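Local coordinates for lipoprotein (Mycoplasma mycoides subsp. capri, PDB 7ADK), which probably acts as a membrane-anchored protease, its Mycoplasma peptidase (DUF31) region belonging to the PA clan of chymotrypsin-like folds, at residues Y168-T172 with P612-D616; N184-M188 with D222-I226; K608-P612 with D628-L632; K724-S728 with K738-N742; L770-H775 with L785-F789. All coordinates share one frame; numbering follows the deposited sequence.

Interaction 1 (Y168-T172 with P612-D616); sequences YDEYT and PLDFD
D614 reaches across to Y168 with its carboxylate. CG takes the crowded position between the backbone N and the carbonyl carbon (chi1 53°), which swings the carboxylate toward helix 165-173. D614 CB lies 3.7 Å from Y168 OH, and from CG the carboxylate forks. OD1 passes the methyl of T172, with CG2 at 4.0 Å, while OD2 accepts a hydrogen bond of 2.7 Å from Y168 OH. That oxygen sits at the edge of the Y168 ring, in its plane, near CE2 as well as the hydroxyl. The carboxylate itself is turned almost perpendicular to the ring, the two planes 86° apart, and the hydroxyl comes to OD2 from above the carboxylate plane, 78° out of it, so that no lone-pair direction can be assigned. One face of the Y168 ring carries T172 CG2, and F159 stacks on the same tyrosine. Beside this polar pair, L613 pushes CD1 against the ring edge of Y171, 3.5 Å from CD2, and its CB lies close to Y168 OH. The Y171 hydroxyl is turned to D183. An aromatic side chain from the chain of another protein packs on D614. The chemistry is thus mixed: a single phenol-carboxylate hydrogen bond joins the loop to the helix, next to apolar packing of L613 on Y171.

Interaction 2 (N184-M188 with D222-I226); sequences NERYM and DQAAI
N184 and D222 meet as flat groups, amide against carboxylate, with their planes turned 42° from each other. The donor is the ND2 end of N184, which lies 3.0 Å from D222 OD2; the acceptor is almost exactly in the amide plane, yet the amide reaches OD2 on its anti side and somewhat out of the carboxylate plane. The other end of the same amide, OD1, rests against the methyl I226 CD1 at 3.6 Å. M188 packs beside this pair. Its chain bends at both chi2 and chi3, curling the thioether in between D222 and I226: the M188 and I226 side chains cross at about a right angle, SD 3.5 Å from I226 CG1, and SD is 3.9 Å from D222 CB. The terminal methyl goes on past D222 CA toward A225 CB. One helical position before M188, Y187 presents a ring edge to the carbonyl oxygen of I226, and the Y187 hydroxyl is bonded to Q700. The axes of 184-188 and 222-226 approach to 11.4 Å at 58°; the segments lie on helix 176-192 and the short helix 220-226, and Y187 also touches K250 and I701 in neighbouring loops.

Interaction 3 (K608-P612 with D628-L632); sequences KFDRP and DLDSL
F609 and L629 make the close-fitted half of this loop-to-loop contact. L629 CB lies over one face of the phenyl ring, a CH-pi contact 3.8 Å from the F609 ring centroid and displaced toward the rim. The branch L629 CD2 follows it to the far end of the ring, 3.7 Å from F609 CZ. F609 has its CG anti to the carbonyl carbon (chi1 -61°), which lets the ring swing back to L629 although its CB starts off away from it. One backbone bond fastens the same end: L629 N donates to K608 O at 2.8 Å, bent to 138° at the hydrogen, and D628 CA also points a C-H at that oxygen. The other half is slacker. D628 OD2 comes no nearer than 4.0 Å to P612 CD, P612 is exposed, and the partly exposed K608 carries its amine off to a salt bridge with D598. D630, by contrast, is buried, its carboxylate anchored by R274 and K693. Both segments belong to the long loop region between helix 603-606 and helix 651-655. Strand 761-765 packs against the buried side, T765 touching both F609 and L629 while V763 meets S631, and F697 adds a second aromatic ring beside F609.

Interaction 4 (K724-S728 with K738-N742); sequences KKLYS and KKYFN
Y727 and Y740 supply the one backbone hydrogen bond between the two segments: Y740 N donates to Y727 O at 2.8 Å, approaching nearly along the C=O axis. Two C-H donors support it. K739 CA points at the same carbonyl, 3.3 Å from Y727 O, and S728 CA points back at K738 O. S728 and K739 face each other as an antiparallel non-hydrogen-bonded pair, their CA atoms 4.4 Å apart. This is the pairing of a beta hairpin, strands 727-730 and 737-747, at the rim of a mixed sheet; on its other flank 737-747 runs parallel to strand 535-537, whose F537 stacks on Y727.

The CH-pi contact is between L726 and F741. L726 holds CG between its backbone N and carbonyl carbon (chi1 77°), and from there CD1 stands over the centre of the F741 ring, 3.9 Å from the centroid. Y531 meets the same phenylalanine edge to face. Apolar packing continues where L726 CD1 also touches K739 CB at 4.0 Å, the two side chains crossing at about a right angle.

Lysines provide the polar end. K725 curls back so that its NZ bonds to L726 O at 2.8 Å and to S728 OG, both bonds inside its own segment, folding the lysine back over 726-728. K739 runs extended past S728, its CG 3.8 Å from S728 OG, and its amine ends not far from that of K725, where the two like charges probably repel mildly. The Y727 hydroxyl points off to S449.

Interaction 5 (L770-H775 with L785-F789); sequences LLAVYH and LAVAF
F789 turns its ring toward the backbone of strand 769-778: L771 N lies at the ring edge, in plane, and L771 O is 3.4 Å from F789 CD2. V773 CG2 approaches CE1 and CZ of the same ring obliquely, the two side chains crossing at about a right angle, while L770 CB touches CE2 at 3.8 Å. Two further flat groups lie at the far end of the pairing. The Y774 ring lies obliquely beside L785 O and A786 CB, its hydroxyl bonded to S777. H775 brings its imidazole round beside L785 O and V787 CG2; with CG between backbone N and carbonyl carbon (chi1 77°), ND1 comes near that oxygen without bonding to it.

The backbones are tied antiparallel by three hydrogen bonds. V773 and V787 exchange a pair, N to O and O to N, each 2.8 Å, and H775 N donates to L785 O at 3.0 Å. A772 and A786 nestle their CB atoms 3.7 Å apart, on the face shared with Y774 and A788.

The hairpin of strands 769-778 and 783-792 lies deep in the mixed sheet. Strand 761-765 flanks 769-778 at a classic beta bulge, L771 and A772 both facing V763, strand 737-747 flanks 783-792, and W427 of strand 421-433 packs from the other sheet on L770, V773 and F789.

Overall arrangement
From the N terminus, helix 165-173 opens the largest loop, which interaction 1 closes some 440 residues later at 612-616. Interaction 2 lies within it, a much shorter closure of about 34 residues between helices 176-192 and 220-226, as do most strands of the antiparallel sheet. Interaction 3 begins where interaction 1 ends, sharing P612, and folds the following loop back on itself. Interactions 4 and 5 then follow in series, two hairpins of one mixed sheet whose strands 737-747 and 783-792 are neighbours; N742 packs against H775 between them. F609 of interaction 3 touches L771 of interaction 5, so the loop that meets the N-terminal helix also abuts this sheet.

Interaction 1 (Y168-T172 with P612-D616)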
# COMPACT_ATOMS: atom_id res chain seq x y z
N TYR B 168 -35.63 11.79 -5.57
CA TYR B 168 -34.38 12.15 -6.23
C TYR B 168 -34.61 12.91 -7.55
O TYR B 168 -34.00 13.96 -7.74
CB TYR B 168 -33.52 10.90 -6.42
CG TYR B 168 -32.29 11.14 -7.27
CD1 TYR B 168 -31.18 11.82 -6.74
CD2 TYR B 168 -32.29 10.73 -8.61
CE1 TYR B 168 -30.08 12.10 -7.55
CE2 TYR B 168 -31.19 11.00 -9.43
CZ TYR B 168 -30.08 11.69 -8.90
OH TYR B 168 -29.04 11.99 -9.71
N ASP B 169 -35.54 12.48 -8.41
CA ASP B 169 -35.85 13.18 -9.66
C ASP B 169 -36.19 14.65 -9.44
O ASP B 169 -35.71 15.51 -10.18
CB ASP B 169 -37.03 12.50 -10.39
CG ASP B 169 -36.65 11.33 -11.30
OD1 ASP B 169 -35.47 11.18 -11.65
OD2 ASP B 169 -37.57 10.62 -11.74
N GLU B 170 -36.98 15.00 -8.43
CA GLU B 170 -37.26 16.42 -8.15
C GLU B 170 -36.03 17.17 -7.60
O GLU B 170 -35.86 18.35 -7.92
CB GLU B 170 -38.49 16.59 -7.26
CG GLU B 170 -38.36 16.01 -5.86
CD GLU B 170 -39.41 16.56 -4.89
OE1 GLU B 170 -39.03 17.13 -3.85
OE2 GLU B 170 -40.61 16.45 -5.19
N TYR B 171 -35.12 16.53 -6.87
CA TYR B 171 -33.85 17.14 -6.47
C TYR B 171 -32.95 17.42 -7.69
O TYR B 171 -32.30 18.46 -7.75
CB TYR B 171 -33.16 16.28 -5.40
CG TYR B 171 -31.97 16.95 -4.75
CD1 TYR B 171 -32.08 17.62 -3.51
CD2 TYR B 171 -30.72 16.91 -5.39
CE1 TYR B 171 -30.96 18.24 -2.94
CE2 TYR B 171 -29.61 17.56 -4.84
CZ TYR B 171 -29.72 18.21 -3.60
OH TYR B 171 -28.61 18.80 -3.08
N THR B 172 -32.96 16.56 -8.71
CA THR B 172 -32.24 16.84 -9.96
C THR B 172 -32.79 18.09 -10.66
O THR B 172 -32.01 18.85 -11.23
CB THR B 172 -32.21 15.67 -10.96
OG1 THR B 172 -33.41 15.52 -11.68
CG2 THR B 172 -31.87 14.33 -10.35
N PRO B 612 -23.79 18.78 -13.48
CA PRO B 612 -25.04 18.04 -13.32
C PRO B 612 -24.83 16.88 -12.33
O PRO B 612 -23.75 16.30 -12.28
CB PRO B 612 -25.37 17.55 -14.72
CG PRO B 612 -24.02 17.33 -15.37
CD PRO B 612 -23.15 18.40 -14.73
N LEU B 613 -25.85 16.51 -11.54
CA LEU B 613 -25.74 15.37 -10.61
C LEU B 613 -25.61 14.04 -11.37
O LEU B 613 -24.89 13.14 -10.96
CB LEU B 613 -26.95 15.28 -9.69
CG LEU B 613 -27.28 16.54 -8.88
CD1 LEU B 613 -28.58 16.32 -8.13
CD2 LEU B 613 -26.18 16.92 -7.90
N ASP B 614 -26.32 13.95 -12.50
CA ASP B 614 -26.34 12.85 -13.45
C ASP B 614 -26.59 13.36 -14.87
O ASP B 614 -27.11 14.46 -15.08
CB ASP B 614 -27.39 11.81 -13.06
CG ASP B 614 -28.80 12.36 -12.83
OD1 ASP B 614 -29.13 13.52 -13.15
OD2 ASP B 614 -29.61 11.59 -12.28
N PHE B 615 -26.24 12.57 -15.87
CA PHE B 615 -26.43 12.87 -17.28
C PHE B 615 -26.61 11.57 -18.05
O PHE B 615 -26.29 10.50 -17.53
CB PHE B 615 -25.27 13.72 -17.81
CG PHE B 615 -23.98 12.98 -18.14
CD1 PHE B 615 -23.25 12.32 -17.15
CD2 PHE B 615 -23.49 13.01 -19.45
CE1 PHE B 615 -22.06 11.66 -17.46
CE2 PHE B 615 -22.28 12.37 -19.76
CZ PHE B 615 -21.58 11.68 -18.77
N ASP B 616 -27.13 11.63 -19.27
CA ASP B 616 -27.17 10.48 -20.17
C ASP B 616 -25.85 10.39 -20.96
O ASP B 616 -25.61 11.20 -21.86
CB ASP B 616 -28.38 10.61 -21.08
CG ASP B 616 -28.63 9.38 -21.94
OD1 ASP B 616 -27.76 8.48 -22.02
OD2 ASP B 616 -29.71 9.31 -22.57

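Interaction 2 (N184-M188 with D222-I226)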
# COMPACT_ATOMS: atom_id res chain seq x y z
N ASN B 184 -30.20 21.37 4.14
CA ASN B 184 -30.02 22.10 5.39
C ASN B 184 -31.06 21.69 6.46
O ASN B 184 -30.70 21.54 7.62
CB ASN B 184 -30.01 23.60 5.06
CG ASN B 184 -29.78 24.46 6.28
OD1 ASN B 184 -28.67 24.64 6.73
ND2 ASN B 184 -30.81 25.02 6.83
N GLU B 185 -32.31 21.38 6.10
CA GLU B 185 -33.28 20.86 7.07
C GLU B 185 -32.98 19.42 7.53
O GLU B 185 -33.63 18.92 8.45
CB GLU B 185 -34.73 21.07 6.61
CG GLU B 185 -35.27 20.06 5.60
CD GLU B 185 -36.80 20.01 5.46
OE1 GLU B 185 -37.53 20.75 6.15
OE2 GLU B 185 -37.31 19.18 4.69
N ARG B 186 -32.00 18.74 6.92
CA ARG B 186 -31.48 17.42 7.28
C ARG B 186 -30.15 17.53 8.01
O ARG B 186 -29.96 16.88 9.03
CB ARG B 186 -31.36 16.57 6.01
CG ARG B 186 -32.72 16.26 5.48
CD ARG B 186 -32.84 15.60 4.14
NE ARG B 186 -34.23 15.19 3.87
CZ ARG B 186 -35.30 15.97 3.86
NH1 ARG B 186 -35.23 17.27 3.83
NH2 ARG B 186 -36.48 15.44 3.91
N TYR B 187 -29.28 18.42 7.58
CA TYR B 187 -28.02 18.72 8.25
C TYR B 187 -28.26 19.28 9.65
O TYR B 187 -27.61 18.88 10.61
CB TYR B 187 -27.22 19.69 7.39
CG TYR B 187 -25.76 19.75 7.77
CD1 TYR B 187 -24.89 18.75 7.29
CD2 TYR B 187 -25.27 20.78 8.59
CE1 TYR B 187 -23.54 18.78 7.64
CE2 TYR B 187 -23.91 20.81 8.94
CZ TYR B 187 -23.04 19.81 8.47
OH TYR B 187 -21.73 19.84 8.79
N MET B 188 -29.24 20.16 9.79
CA MET B 188 -29.62 20.75 11.08
C MET B 188 -30.23 19.77 12.09
O MET B 188 -30.13 20.03 13.28
CB MET B 188 -30.57 21.94 10.85
CG MET B 188 -29.87 23.16 10.28
SD MET B 188 -28.46 23.78 11.23
CE MET B 188 -29.13 23.91 12.90
N ASP B 222 -30.04 28.87 12.63
CA ASP B 222 -29.27 27.76 12.06
C ASP B 222 -27.79 28.13 12.04
O ASP B 222 -26.94 27.39 12.53
CB ASP B 222 -29.71 27.39 10.63
CG ASP B 222 -31.13 26.85 10.45
OD1 ASP B 222 -31.86 26.63 11.44
OD2 ASP B 222 -31.49 26.63 9.28
N GLN B 223 -27.47 29.32 11.55
CA GLN B 223 -26.11 29.83 11.40
C GLN B 223 -25.35 29.89 12.72
O GLN B 223 -24.14 29.69 12.74
CB GLN B 223 -26.20 31.23 10.76
CG GLN B 223 -24.88 31.63 10.12
CD GLN B 223 -24.71 33.12 9.98
OE1 GLN B 223 -23.85 33.71 10.60
NE2 GLN B 223 -25.53 33.79 9.22
N ALA B 224 -26.04 30.10 13.84
CA ALA B 224 -25.45 30.06 15.17
C ALA B 224 -24.95 28.66 15.57
O ALA B 224 -24.20 28.57 16.54
CB ALA B 224 -26.49 30.59 16.15
N ALA B 225 -25.33 27.60 14.86
CA ALA B 225 -24.93 26.22 15.13
C ALA B 225 -24.34 25.43 13.93
O ALA B 225 -23.60 24.49 14.19
CB ALA B 225 -26.13 25.49 15.72
N ILE B 226 -24.63 25.78 12.65
CA ILE B 226 -24.10 25.07 11.45
C ILE B 226 -22.59 24.89 11.56
O ILE B 226 -22.05 23.83 11.22
CB ILE B 226 -24.47 25.75 10.10
CG1 ILE B 226 -25.97 25.66 9.75
CG2 ILE B 226 -23.73 25.08 8.93
CD1 ILE B 226 -26.43 26.65 8.69

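Interaction 3 (K608-P612 with D628-L632)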
# COMPACT_ATOMS: atom_id res chain seq x y z
N LYS B 608 -19.54 27.38 -14.99
CA LYS B 608 -18.54 26.58 -15.70
C LYS B 608 -18.05 25.39 -14.87
O LYS B 608 -17.58 24.42 -15.44
CB LYS B 608 -17.36 27.46 -16.15
CG LYS B 608 -17.76 28.54 -17.16
CD LYS B 608 -16.59 29.30 -17.79
CE LYS B 608 -15.90 30.29 -16.85
NZ LYS B 608 -14.71 30.94 -17.46
N PHE B 609 -18.18 25.42 -13.54
CA PHE B 609 -17.85 24.34 -12.61
C PHE B 609 -19.10 23.62 -12.06
O PHE B 609 -18.98 22.58 -11.41
CB PHE B 609 -17.05 24.95 -11.46
CG PHE B 609 -15.73 25.62 -11.80
CD1 PHE B 609 -14.53 24.90 -11.67
CD2 PHE B 609 -15.69 26.97 -12.16
CE1 PHE B 609 -13.30 25.54 -11.88
CE2 PHE B 609 -14.46 27.60 -12.39
CZ PHE B 609 -13.26 26.89 -12.24
N ASP B 610 -20.29 24.17 -12.27
CA ASP B 610 -21.57 23.71 -11.73
C ASP B 610 -22.04 22.40 -12.40
O ASP B 610 -22.81 22.41 -13.36
CB ASP B 610 -22.58 24.86 -11.88
CG ASP B 610 -23.94 24.62 -11.24
OD1 ASP B 610 -24.11 23.62 -10.51
OD2 ASP B 610 -24.84 25.45 -11.43
N ARG B 611 -21.52 21.26 -11.94
CA ARG B 611 -21.79 19.93 -12.52
C ARG B 611 -23.28 19.54 -12.50
O ARG B 611 -23.96 19.84 -11.52
CB ARG B 611 -20.94 18.87 -11.81
CG ARG B 611 -21.41 18.49 -10.40
CD ARG B 611 -20.46 17.51 -9.73
NE ARG B 611 -20.94 17.08 -8.40
CZ ARG B 611 -21.61 15.98 -8.12
NH1 ARG B 611 -21.91 15.70 -6.90
NH2 ARG B 611 -21.99 15.15 -9.04
N PRO B 612 -23.79 18.78 -13.48
CA PRO B 612 -25.04 18.04 -13.32
C PRO B 612 -24.83 16.88 -12.33
O PRO B 612 -23.75 16.30 -12.28
CB PRO B 612 -25.37 17.55 -14.72
CG PRO B 612 -24.02 17.33 -15.37
CD PRO B 612 -23.15 18.40 -14.73
N ASP B 628 -17.26 21.48 -19.02
CA ASP B 628 -17.10 21.94 -17.64
C ASP B 628 -15.62 22.23 -17.36
O ASP B 628 -14.75 21.45 -17.76
CB ASP B 628 -17.63 20.91 -16.63
CG ASP B 628 -19.14 20.69 -16.60
OD1 ASP B 628 -19.90 21.58 -17.00
OD2 ASP B 628 -19.58 19.63 -16.12
N LEU B 629 -15.33 23.29 -16.63
CA LEU B 629 -14.05 23.44 -15.95
C LEU B 629 -13.95 22.42 -14.81
O LEU B 629 -14.94 21.98 -14.24
CB LEU B 629 -13.82 24.88 -15.48
CG LEU B 629 -12.95 25.70 -16.44
CD1 LEU B 629 -13.60 25.91 -17.80
CD2 LEU B 629 -12.63 27.06 -15.84
N ASP B 630 -12.71 22.03 -14.58
CA ASP B 630 -12.26 20.96 -13.72
C ASP B 630 -11.49 21.56 -12.57
O ASP B 630 -10.79 22.56 -12.74
CB ASP B 630 -11.29 20.08 -14.52
CG ASP B 630 -11.96 19.26 -15.61
OD1 ASP B 630 -12.90 18.52 -15.28
OD2 ASP B 630 -11.48 19.23 -16.77
N SER B 631 -11.51 20.95 -11.40
CA SER B 631 -10.46 21.17 -10.43
C SER B 631 -9.46 20.01 -10.51
O SER B 631 -9.83 18.84 -10.39
CB SER B 631 -11.01 21.36 -9.03
OG SER B 631 -11.88 22.48 -8.94
N LEU B 632 -8.19 20.32 -10.68
CA LEU B 632 -7.08 19.38 -10.69
C LEU B 632 -6.31 19.52 -9.40
O LEU B 632 -5.85 20.61 -9.08
CB LEU B 632 -6.13 19.61 -11.88
CG LEU B 632 -6.65 19.37 -13.30
CD1 LEU B 632 -7.45 18.09 -13.36
CD2 LEU B 632 -7.46 20.52 -13.86

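Interaction 4 (K724-S728 with K738-N742)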
# COMPACT_ATOMS: atom_id res chain seq x y z
N LYS B 724 -7.97 23.55 18.44
CA LYS B 724 -8.15 24.07 19.82
C LYS B 724 -7.75 25.54 20.06
O LYS B 724 -8.28 26.21 20.94
CB LYS B 724 -7.40 23.11 20.78
CG LYS B 724 -5.86 23.26 20.77
CD LYS B 724 -5.08 21.98 21.10
CE LYS B 724 -5.10 20.99 19.93
NZ LYS B 724 -4.05 19.94 20.04
N LYS B 725 -6.79 26.02 19.27
CA LYS B 725 -5.93 27.22 19.45
C LYS B 725 -5.79 27.97 18.11
O LYS B 725 -5.58 27.31 17.10
CB LYS B 725 -4.61 26.68 20.04
CG LYS B 725 -3.33 27.51 19.91
CD LYS B 725 -3.36 28.87 20.63
CE LYS B 725 -1.99 29.55 20.64
NZ LYS B 725 -1.35 29.61 19.31
N LEU B 726 -5.89 29.30 18.07
CA LEU B 726 -5.65 30.07 16.83
C LEU B 726 -4.17 30.14 16.43
O LEU B 726 -3.27 30.00 17.26
CB LEU B 726 -6.35 31.45 16.85
CG LEU B 726 -5.72 32.59 17.66
CD1 LEU B 726 -6.16 33.93 17.10
CD2 LEU B 726 -6.14 32.56 19.12
N TYR B 727 -3.92 30.33 15.13
CA TYR B 727 -2.61 30.15 14.51
C TYR B 727 -1.57 31.21 14.89
O TYR B 727 -1.80 32.41 14.72
CB TYR B 727 -2.81 30.09 12.99
CG TYR B 727 -1.54 30.17 12.18
CD1 TYR B 727 -0.76 29.03 11.95
CD2 TYR B 727 -1.16 31.40 11.63
CE1 TYR B 727 0.37 29.12 11.12
CE2 TYR B 727 -0.05 31.50 10.78
CZ TYR B 727 0.71 30.35 10.52
OH TYR B 727 1.78 30.43 9.69
N SER B 728 -0.41 30.77 15.36
CA SER B 728 0.76 31.61 15.66
C SER B 728 1.84 31.49 14.60
O SER B 728 2.24 30.38 14.23
CB SER B 728 1.37 31.25 17.01
OG SER B 728 0.44 31.45 18.04
N LYS B 738 3.16 36.37 16.67
CA LYS B 738 1.85 37.01 16.50
C LYS B 738 0.80 35.97 16.11
O LYS B 738 1.11 35.02 15.39
CB LYS B 738 1.99 38.18 15.52
CG LYS B 738 0.70 38.98 15.37
CD LYS B 738 0.96 40.26 14.57
CE LYS B 738 -0.35 40.99 14.29
NZ LYS B 738 -0.12 42.23 13.56
N LYS B 739 -0.41 36.13 16.64
CA LYS B 739 -1.58 35.26 16.41
C LYS B 739 -2.43 35.79 15.26
O LYS B 739 -2.55 37.01 15.11
CB LYS B 739 -2.42 35.13 17.68
CG LYS B 739 -1.64 34.56 18.88
CD LYS B 739 -2.52 34.46 20.13
CE LYS B 739 -1.65 34.21 21.36
NZ LYS B 739 -2.43 34.05 22.59
N TYR B 740 -3.05 34.93 14.47
CA TYR B 740 -3.87 35.32 13.32
C TYR B 740 -5.09 34.41 13.12
O TYR B 740 -4.98 33.20 13.18
CB TYR B 740 -3.01 35.31 12.05
CG TYR B 740 -1.71 36.09 12.03
CD1 TYR B 740 -1.64 37.35 11.41
CD2 TYR B 740 -0.54 35.52 12.54
CE1 TYR B 740 -0.42 38.03 11.32
CE2 TYR B 740 0.69 36.20 12.46
CZ TYR B 740 0.76 37.46 11.82
OH TYR B 740 1.94 38.10 11.66
N PHE B 741 -6.26 34.99 12.84
CA PHE B 741 -7.44 34.25 12.37
C PHE B 741 -7.35 33.92 10.88
O PHE B 741 -6.88 34.72 10.08
CB PHE B 741 -8.70 35.06 12.61
CG PHE B 741 -9.03 35.29 14.06
CD1 PHE B 741 -9.58 34.25 14.82
CD2 PHE B 741 -8.76 36.53 14.66
CE1 PHE B 741 -9.89 34.46 16.17
CE2 PHE B 741 -9.07 36.73 16.00
CZ PHE B 741 -9.65 35.70 16.76
N ASN B 742 -7.92 32.79 10.46
CA ASN B 742 -8.08 32.44 9.05
C ASN B 742 -9.10 33.37 8.36
O ASN B 742 -10.21 33.59 8.85
CB ASN B 742 -8.50 30.97 8.94
CG ASN B 742 -7.36 29.99 8.80
OD1 ASN B 742 -7.08 29.51 7.71
ND2 ASN B 742 -6.71 29.61 9.86

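Interaction 5 (L770-H775 with L785-F789)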
# COMPACT_ATOMS: atom_id res chain seq x y z
N LEU B 770 -3.60 28.01 -11.80
CA LEU B 770 -3.59 27.94 -10.34
C LEU B 770 -4.77 28.70 -9.75
O LEU B 770 -4.95 29.88 -10.00
CB LEU B 770 -2.27 28.54 -9.83
CG LEU B 770 -1.02 27.69 -10.06
CD1 LEU B 770 0.21 28.52 -9.77
CD2 LEU B 770 -0.98 26.50 -9.12
N LEU B 771 -5.58 28.01 -8.94
CA LEU B 771 -6.90 28.48 -8.51
C LEU B 771 -7.00 28.63 -7.00
O LEU B 771 -7.39 29.70 -6.51
CB LEU B 771 -7.95 27.52 -9.09
CG LEU B 771 -9.39 27.74 -8.61
CD1 LEU B 771 -9.92 29.11 -9.00
CD2 LEU B 771 -10.30 26.70 -9.26
N ALA B 772 -6.61 27.60 -6.25
CA ALA B 772 -6.61 27.64 -4.79
C ALA B 772 -5.48 26.81 -4.18
O ALA B 772 -4.86 26.01 -4.85
CB ALA B 772 -8.00 27.25 -4.27
N VAL B 773 -5.19 26.99 -2.89
CA VAL B 773 -4.15 26.27 -2.15
C VAL B 773 -4.75 25.49 -1.00
O VAL B 773 -5.22 26.09 -0.04
CB VAL B 773 -3.09 27.23 -1.58
CG1 VAL B 773 -1.86 26.43 -1.21
CG2 VAL B 773 -2.72 28.34 -2.55
N TYR B 774 -4.74 24.16 -1.03
CA TYR B 774 -5.30 23.34 0.03
C TYR B 774 -4.44 23.35 1.29
O TYR B 774 -3.21 23.26 1.22
CB TYR B 774 -5.46 21.92 -0.47
CG TYR B 774 -6.19 21.01 0.47
CD1 TYR B 774 -7.60 20.95 0.42
CD2 TYR B 774 -5.47 20.15 1.32
CE1 TYR B 774 -8.27 19.99 1.18
CE2 TYR B 774 -6.15 19.20 2.09
CZ TYR B 774 -7.55 19.11 2.00
OH TYR B 774 -8.19 18.10 2.64
N HIS B 775 -5.07 23.40 2.47
CA HIS B 775 -4.33 23.45 3.74
C HIS B 775 -4.91 22.67 4.92
O HIS B 775 -4.13 22.19 5.74
CB HIS B 775 -4.06 24.90 4.14
CG HIS B 775 -5.24 25.63 4.74
ND1 HIS B 775 -6.23 26.30 4.03
CD2 HIS B 775 -5.50 25.75 6.07
CE1 HIS B 775 -7.04 26.82 4.95
NE2 HIS B 775 -6.63 26.51 6.18
N LEU B 785 -10.25 22.37 3.01
CA LEU B 785 -10.33 23.80 2.71
C LEU B 785 -9.12 24.30 1.92
O LEU B 785 -7.98 23.98 2.24
CB LEU B 785 -10.48 24.55 4.03
CG LEU B 785 -11.77 24.19 4.79
CD1 LEU B 785 -11.47 23.79 6.22
CD2 LEU B 785 -12.73 25.37 4.80
N ALA B 786 -9.37 25.14 0.91
CA ALA B 786 -8.34 25.73 0.06
C ALA B 786 -8.44 27.26 -0.07
O ALA B 786 -9.51 27.79 -0.35
CB ALA B 786 -8.35 25.02 -1.30
N VAL B 787 -7.33 27.97 0.07
CA VAL B 787 -7.20 29.43 -0.06
C VAL B 787 -7.29 29.85 -1.52
O VAL B 787 -6.40 29.48 -2.29
CB VAL B 787 -5.86 29.91 0.51
CG1 VAL B 787 -5.59 31.39 0.28
CG2 VAL B 787 -5.78 29.69 2.01
N ALA B 788 -8.26 30.65 -1.93
CA ALA B 788 -8.20 31.27 -3.25
C ALA B 788 -7.15 32.40 -3.26
O ALA B 788 -7.12 33.25 -2.37
CB ALA B 788 -9.58 31.73 -3.69
N PHE B 789 -6.31 32.44 -4.28
CA PHE B 789 -5.30 33.50 -4.46
C PHE B 789 -5.90 34.88 -4.74
O PHE B 789 -5.33 35.91 -4.40
CB PHE B 789 -4.40 33.16 -5.66
CG PHE B 789 -3.68 31.84 -5.62
CD1 PHE B 789 -2.55 31.67 -4.82
CD2 PHE B 789 -4.14 30.78 -6.41
CE1 PHE B 789 -1.86 30.45 -4.84
CE2 PHE B 789 -3.47 29.55 -6.40
CZ PHE B 789 -2.31 29.40 -5.64